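Local coordinates for ankyrin repeat domain protein (PDB 6MCA) that is a Legionella effector, AnkH, that interacts with the host LARP7 component of the 7SK snRNP complex and is probably cysteine protease-like, at residues I81-A95 against L107-R119. Numbering follows the deposited sequence.
With TLA (L(+)-tartaric acid), chain B.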
loop_
_atom_site.group_PDB
_atom_site.type_symbol
_atom_site.label_atom_id
_atom_site.label_comp_id
_atom_site.label_asym_id
_atom_site.label_seq_id
_atom_site.Cartn_x
_atom_site.Cartn_y
_atom_site.Cartn_z
ATOM N N ILE A 81 7.547 -21.894 14.931
ATOM C CA ILE A 81 6.268 -21.373 14.462
ATOM C C ILE A 81 6.323 -19.899 14.089
ATOM O O ILE A 81 5.346 -19.373 13.542
ATOM C CB ILE A 81 5.179 -21.616 15.526
ATOM C CG1 ILE A 81 3.817 -21.819 14.859
ATOM C CG2 ILE A 81 5.140 -20.473 16.535
ATOM C CD1 ILE A 81 2.804 -22.505 15.739
ATOM N N ASN A 82 7.437 -19.219 14.356
ATOM C CA ASN A 82 7.572 -17.800 14.047
ATOM C C ASN A 82 8.674 -17.513 13.033
ATOM O O ASN A 82 9.026 -16.344 12.836
ATOM C CB ASN A 82 7.825 -16.998 15.327
ATOM C CG ASN A 82 6.596 -16.901 16.208
ATOM O OD1 ASN A 82 5.488 -16.675 15.723
ATOM N ND2 ASN A 82 6.786 -17.073 17.510
ATOM N N LYS A 83 9.224 -18.532 12.385
ATOM C CA LYS A 83 10.298 -18.304 11.423
ATOM C C LYS A 83 9.735 -17.692 10.148
ATOM O O LYS A 83 8.857 -18.294 9.515
ATOM C CB LYS A 83 11.033 -19.600 11.100
ATOM C CG LYS A 83 12.176 -19.401 10.118
ATOM C CD LYS A 83 12.996 -20.661 9.927
ATOM C CE LYS A 83 14.156 -20.406 8.977
ATOM N NZ LYS A 83 14.997 -21.617 8.777
ATOM N N PRO A 84 10.199 -16.515 9.733
ATOM C CA PRO A 84 9.633 -15.879 8.541
ATOM C C PRO A 84 10.435 -16.168 7.283
ATOM O O PRO A 84 11.496 -16.797 7.341
ATOM C CB PRO A 84 9.690 -14.393 8.901
ATOM C CG PRO A 84 10.964 -14.290 9.705
ATOM C CD PRO A 84 11.130 -15.617 10.439
ATOM N N ASP A 85 9.935 -15.707 6.141
ATOM C CA ASP A 85 10.716 -15.706 4.913
ATOM C C ASP A 85 11.596 -14.455 4.906
ATOM O O ASP A 85 11.684 -13.728 5.899
ATOM C CB ASP A 85 9.799 -15.802 3.696
ATOM C CG ASP A 85 8.745 -14.714 3.668
ATOM O OD1 ASP A 85 9.092 -13.557 3.355
ATOM O OD2 ASP A 85 7.566 -15.015 3.953
ATOM N N VAL A 86 12.257 -14.185 3.777
ATOM C CA VAL A 86 13.216 -13.083 3.725
ATOM C C VAL A 86 12.526 -11.738 3.927
ATOM O O VAL A 86 13.142 -10.784 4.419
ATOM C CB VAL A 86 14.003 -13.130 2.398
ATOM C CG1 VAL A 86 13.084 -12.866 1.216
ATOM C CG2 VAL A 86 15.163 -12.141 2.421
ATOM N N THR A 87 11.242 -11.639 3.579
ATOM C CA THR A 87 10.511 -10.386 3.727
ATOM C C THR A 87 10.034 -10.137 5.152
ATOM O O THR A 87 9.552 -9.037 5.440
ATOM C CB THR A 87 9.306 -10.358 2.782
ATOM O OG1 THR A 87 8.259 -11.179 3.317
ATOM C CG2 THR A 87 9.695 -10.876 1.406
ATOM N N GLY A 88 10.157 -11.118 6.042
ATOM C CA GLY A 88 9.686 -10.979 7.402
ATOM C C GLY A 88 8.276 -11.469 7.645
ATOM O O GLY A 88 7.762 -11.295 8.758
ATOM N N ARG A 89 7.634 -12.073 6.646
ATOM C CA ARG A 89 6.284 -12.604 6.800
ATOM C C ARG A 89 6.349 -13.923 7.561
ATOM O O ARG A 89 6.801 -14.938 7.021
ATOM C CB ARG A 89 5.626 -12.799 5.437
ATOM C CG ARG A 89 4.998 -11.553 4.838
ATOM C CD ARG A 89 3.959 -11.941 3.797
ATOM N NE ARG A 89 3.407 -10.789 3.091
ATOM C CZ ARG A 89 2.387 -10.856 2.240
ATOM N NH1 ARG A 89 1.805 -12.021 1.992
ATOM N NH2 ARG A 89 1.949 -9.759 1.639
ATOM N N THR A 90 5.897 -13.912 8.812
ATOM C CA THR A 90 5.793 -15.127 9.598
ATOM C C THR A 90 4.646 -15.979 9.059
ATOM O O THR A 90 3.830 -15.504 8.267
ATOM C CB THR A 90 5.576 -14.784 11.072
ATOM O OG1 THR A 90 4.250 -14.271 11.255
ATOM C CG2 THR A 90 6.588 -13.745 11.534
ATOM N N PRO A 91 4.570 -17.256 9.452
ATOM C CA PRO A 91 3.398 -18.062 9.069
ATOM C C PRO A 91 2.075 -17.427 9.458
ATOM O O PRO A 91 1.077 -17.588 8.740
ATOM C CB PRO A 91 3.632 -19.382 9.812
ATOM C CG PRO A 91 5.109 -19.484 9.925
ATOM C CD PRO A 91 5.617 -18.075 10.090
ATOM N N LEU A 92 2.035 -16.702 10.580
ATOM C CA LEU A 92 0.814 -16.007 10.967
ATOM C C LEU A 92 0.459 -14.916 9.965
ATOM O O LEU A 92 -0.719 -14.713 9.655
ATOM C CB LEU A 92 0.963 -15.421 12.371
ATOM C CG LEU A 92 -0.323 -14.883 12.998
ATOM C CD1 LEU A 92 -1.355 -15.993 13.133
ATOM C CD2 LEU A 92 -0.034 -14.250 14.347
ATOM N N HIS A 93 1.466 -14.200 9.455
ATOM C CA HIS A 93 1.226 -13.219 8.400
ATOM C C HIS A 93 0.538 -13.864 7.205
ATOM O O HIS A 93 -0.441 -13.330 6.671
ATOM C CB HIS A 93 2.546 -12.578 7.964
ATOM C CG HIS A 93 2.969 -11.413 8.802
ATOM N ND1 HIS A 93 3.847 -11.535 9.856
ATOM C CD2 HIS A 93 2.650 -10.098 8.728
ATOM C CE1 HIS A 93 4.046 -10.348 10.401
ATOM N NE2 HIS A 93 3.330 -9.458 9.736
ATOM N N TRP A 94 1.036 -15.026 6.777
ATOM C CA TRP A 94 0.474 -15.690 5.606
ATOM C C TRP A 94 -0.934 -16.200 5.876
ATOM O O TRP A 94 -1.809 -16.112 5.006
ATOM C CB TRP A 94 1.387 -16.835 5.169
ATOM C CG TRP A 94 2.694 -16.359 4.626
ATOM C CD1 TRP A 94 3.895 -16.348 5.273
ATOM C CD2 TRP A 94 2.934 -15.812 3.326
ATOM N NE1 TRP A 94 4.869 -15.834 4.453
ATOM C CE2 TRP A 94 4.305 -15.495 3.251
ATOM C CE3 TRP A 94 2.122 -15.561 2.215
ATOM C CZ2 TRP A 94 4.881 -14.942 2.112
ATOM C CZ3 TRP A 94 2.697 -15.012 1.084
ATOM C CH2 TRP A 94 4.063 -14.707 1.041
ATOM N N ALA A 95 -1.173 -16.740 7.073
ATOM C CA ALA A 95 -2.511 -17.218 7.406
ATOM C C ALA A 95 -3.508 -16.069 7.468
ATOM O O ALA A 95 -4.653 -16.204 7.020
ATOM C CB ALA A 95 -2.484 -17.973 8.734
ATOM N N LEU A 107 -2.206 -21.494 14.573
ATOM C CA LEU A 107 -0.903 -20.872 14.784
ATOM C C LEU A 107 -0.853 -20.128 16.113
ATOM O O LEU A 107 0.126 -20.243 16.860
ATOM C CB LEU A 107 -0.576 -19.932 13.624
ATOM C CG LEU A 107 -0.330 -20.612 12.276
ATOM C CD1 LEU A 107 -0.120 -19.579 11.183
ATOM C CD2 LEU A 107 0.858 -21.557 12.361
ATOM N N LEU A 108 -1.902 -19.363 16.429
ATOM C CA LEU A 108 -1.925 -18.617 17.684
ATOM C C LEU A 108 -1.956 -19.545 18.891
ATOM O O LEU A 108 -1.411 -19.202 19.947
ATOM C CB LEU A 108 -3.129 -17.676 17.713
ATOM C CG LEU A 108 -3.067 -16.446 16.805
ATOM C CD1 LEU A 108 -4.413 -15.740 16.770
ATOM C CD2 LEU A 108 -1.972 -15.497 17.265
ATOM N N THR A 109 -2.582 -20.717 18.757
ATOM C CA THR A 109 -2.645 -21.657 19.871
ATOM C C THR A 109 -1.252 -22.115 20.289
ATOM O O THR A 109 -0.979 -22.286 21.483
ATOM C CB THR A 109 -3.512 -22.859 19.491
ATOM O OG1 THR A 109 -4.845 -22.417 19.204
ATOM C CG2 THR A 109 -3.554 -23.876 20.623
ATOM N N TYR A 110 -0.352 -22.300 19.324
ATOM C CA TYR A 110 0.967 -22.861 19.586
ATOM C C TYR A 110 2.075 -21.813 19.519
ATOM O O TYR A 110 3.217 -22.130 19.182
ATOM C CB TYR A 110 1.250 -24.014 18.624
ATOM C CG TYR A 110 0.368 -25.218 18.867
ATOM C CD1 TYR A 110 -0.873 -25.331 18.253
ATOM C CD2 TYR A 110 0.768 -26.236 19.723
ATOM C CE1 TYR A 110 -1.686 -26.426 18.478
ATOM C CE2 TYR A 110 -0.037 -27.335 19.954
ATOM C CZ TYR A 110 -1.263 -27.426 19.328
ATOM O OH TYR A 110 -2.068 -28.517 19.555
ATOM N N GLY A 111 1.752 -20.563 19.832
ATOM C CA GLY A 111 2.761 -19.562 20.108
ATOM C C GLY A 111 3.112 -18.596 18.999
ATOM O O GLY A 111 4.155 -17.938 19.095
ATOM N N ALA A 112 2.289 -18.477 17.959
ATOM C CA ALA A 112 2.564 -17.500 16.913
ATOM C C ALA A 112 2.434 -16.088 17.471
ATOM O O ALA A 112 1.426 -15.747 18.095
ATOM C CB ALA A 112 1.617 -17.693 15.730
ATOM N N ASP A 113 3.456 -15.273 17.250
ATOM C CA ASP A 113 3.488 -13.908 17.763
ATOM C C ASP A 113 2.434 -13.059 17.063
ATOM O O ASP A 113 2.579 -12.783 15.864
ATOM C CB ASP A 113 4.881 -13.308 17.565
ATOM C CG ASP A 113 5.006 -11.906 18.136
ATOM O OD1 ASP A 113 4.098 -11.471 18.875
ATOM O OD2 ASP A 113 6.020 -11.235 17.845
ATOM N N PRO A 114 1.379 -12.616 17.755
ATOM C CA PRO A 114 0.337 -11.826 17.082
ATOM C C PRO A 114 0.763 -10.407 16.750
ATOM O O PRO A 114 0.015 -9.705 16.057
ATOM C CB PRO A 114 -0.810 -11.834 18.098
ATOM C CG PRO A 114 -0.115 -11.917 19.417
ATOM C CD PRO A 114 1.109 -12.775 19.195
ATOM N N ASN A 115 1.929 -9.962 17.220
ATOM C CA ASN A 115 2.413 -8.611 16.958
ATOM C C ASN A 115 3.684 -8.610 16.118
ATOM O O ASN A 115 4.410 -7.611 16.101
ATOM C CB ASN A 115 2.642 -7.862 18.271
ATOM C CG ASN A 115 1.350 -7.575 19.008
ATOM O OD1 ASN A 115 0.565 -6.720 18.596
ATOM N ND2 ASN A 115 1.122 -8.287 20.106
ATOM N N ALA A 116 3.972 -9.709 15.428
ATOM C CA ALA A 116 5.126 -9.750 14.543
ATOM C C ALA A 116 4.919 -8.802 13.369
ATOM O O ALA A 116 3.803 -8.645 12.866
ATOM C CB ALA A 116 5.364 -11.172 14.037
ATOM N N TYR A 117 5.999 -8.155 12.943
ATOM C CA TYR A 117 5.954 -7.247 11.808
ATOM C C TYR A 117 7.026 -7.638 10.801
ATOM O O TYR A 117 8.034 -8.263 11.141
ATOM C CB TYR A 117 6.130 -5.779 12.235
ATOM C CG TYR A 117 7.282 -5.515 13.178
ATOM C CD1 TYR A 117 7.163 -5.756 14.542
ATOM C CD2 TYR A 117 8.485 -5.006 12.707
ATOM C CE1 TYR A 117 8.213 -5.508 15.407
ATOM C CE2 TYR A 117 9.539 -4.753 13.564
ATOM C CZ TYR A 117 9.398 -5.007 14.913
ATOM O OH TYR A 117 10.445 -4.758 15.770
ATOM N N THR A 118 6.786 -7.263 9.548
ATOM C CA THR A 118 7.664 -7.637 8.453
ATOM C C THR A 118 8.862 -6.693 8.379
ATOM O O THR A 118 9.049 -5.806 9.218
ATOM C CB THR A 118 6.894 -7.643 7.136
ATOM O OG1 THR A 118 6.528 -6.302 6.790
ATOM C CG2 THR A 118 5.636 -8.490 7.259
ATOM N N ARG A 119 9.682 -6.889 7.343
ATOM C CA ARG A 119 10.896 -6.098 7.172
ATOM C C ARG A 119 10.593 -4.609 7.053
ATOM O O ARG A 119 11.397 -3.776 7.487
ATOM C CB ARG A 119 11.657 -6.593 5.941
ATOM C CG ARG A 119 12.947 -5.857 5.631
ATOM C CD ARG A 119 13.617 -6.471 4.414
ATOM N NE ARG A 119 12.673 -6.633 3.312
ATOM C CZ ARG A 119 12.866 -7.437 2.271
ATOM N NH1 ARG A 119 13.974 -8.162 2.187
ATOM N NH2 ARG A 119 11.950 -7.519 1.316
HETATM O O1 TLA B . 8.646 -7.024 2.541
HETATM O O11 TLA B . 7.920 -5.943 4.290
HETATM C C1 TLA B . 7.731 -6.785 3.374
HETATM C C2 TLA B . 6.394 -7.517 3.273
HETATM O O2 TLA B . 6.241 -8.037 1.981
HETATM C C3 TLA B . 5.258 -6.541 3.574
HETATM O O3 TLA B . 5.442 -5.366 2.834
HETATM C C4 TLA B . 3.919 -7.179 3.204
HETATM O O4 TLA B . 3.558 -8.249 3.762
HETATM O O41 TLA B . 3.175 -6.638 2.345
HETATM O O HOH W 1 3.949 -14.433 14.092
HETATM O O HOH W 2 8.473 -10.867 11.492
#
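Residues 110-119 leave the end of helix 101-109 and run beside loop 81-90, with CA atoms 5.8 Å apart at N82 and A112 but 4.0 Å at G88 and T118, where R119 N bonds to T87 O. N82 grips the 107-119 backbone with both ends of its amide. Its OD1 accepts from D113 N (2.9 Å, 165°), and its ND2 donates to G111 O. A water lies within hydrogen-bonding distance of the same OD1, D113 O and T90 OG1; it cannot donate fully to every acceptor in reach.

L92 is the central apolar side chain. Its CG lies anti to the backbone N (chi1 -170°), which carries CD2 to L108 CD2 (3.7 Å) and P114 CA, while CD1 meets L107 CB. L107 CD1 reaches P91 and A95, and its CD2 touches I81 CG1. I81 also packs on L59 and I75 of the preceding helices.

H93 turns one ring face to T118 CG2, a CH-pi contact 3.8 Å from the centroid. T90 OG1 and H93 ND1 are 3.1 Å apart and hydrogen-bonded. T118 OG1 and R89 NE (2.6 Å to O4) both hold a tartaric acid, probably from the crystallisation liquor.

T90, P91, L92 and H93 form the TPLH signature of an ankyrin repeat. The chemistry implies an apolar core of L92, L107, L108 and I81, with the backbone of 107-119 fixed by the N82 amide and by the T87 to R119 bond. Buried H93 ties the start of its helix, through T90 OG1, to the 107-119 loop by the T118 methyl and, through NE2, to L122 O beyond it.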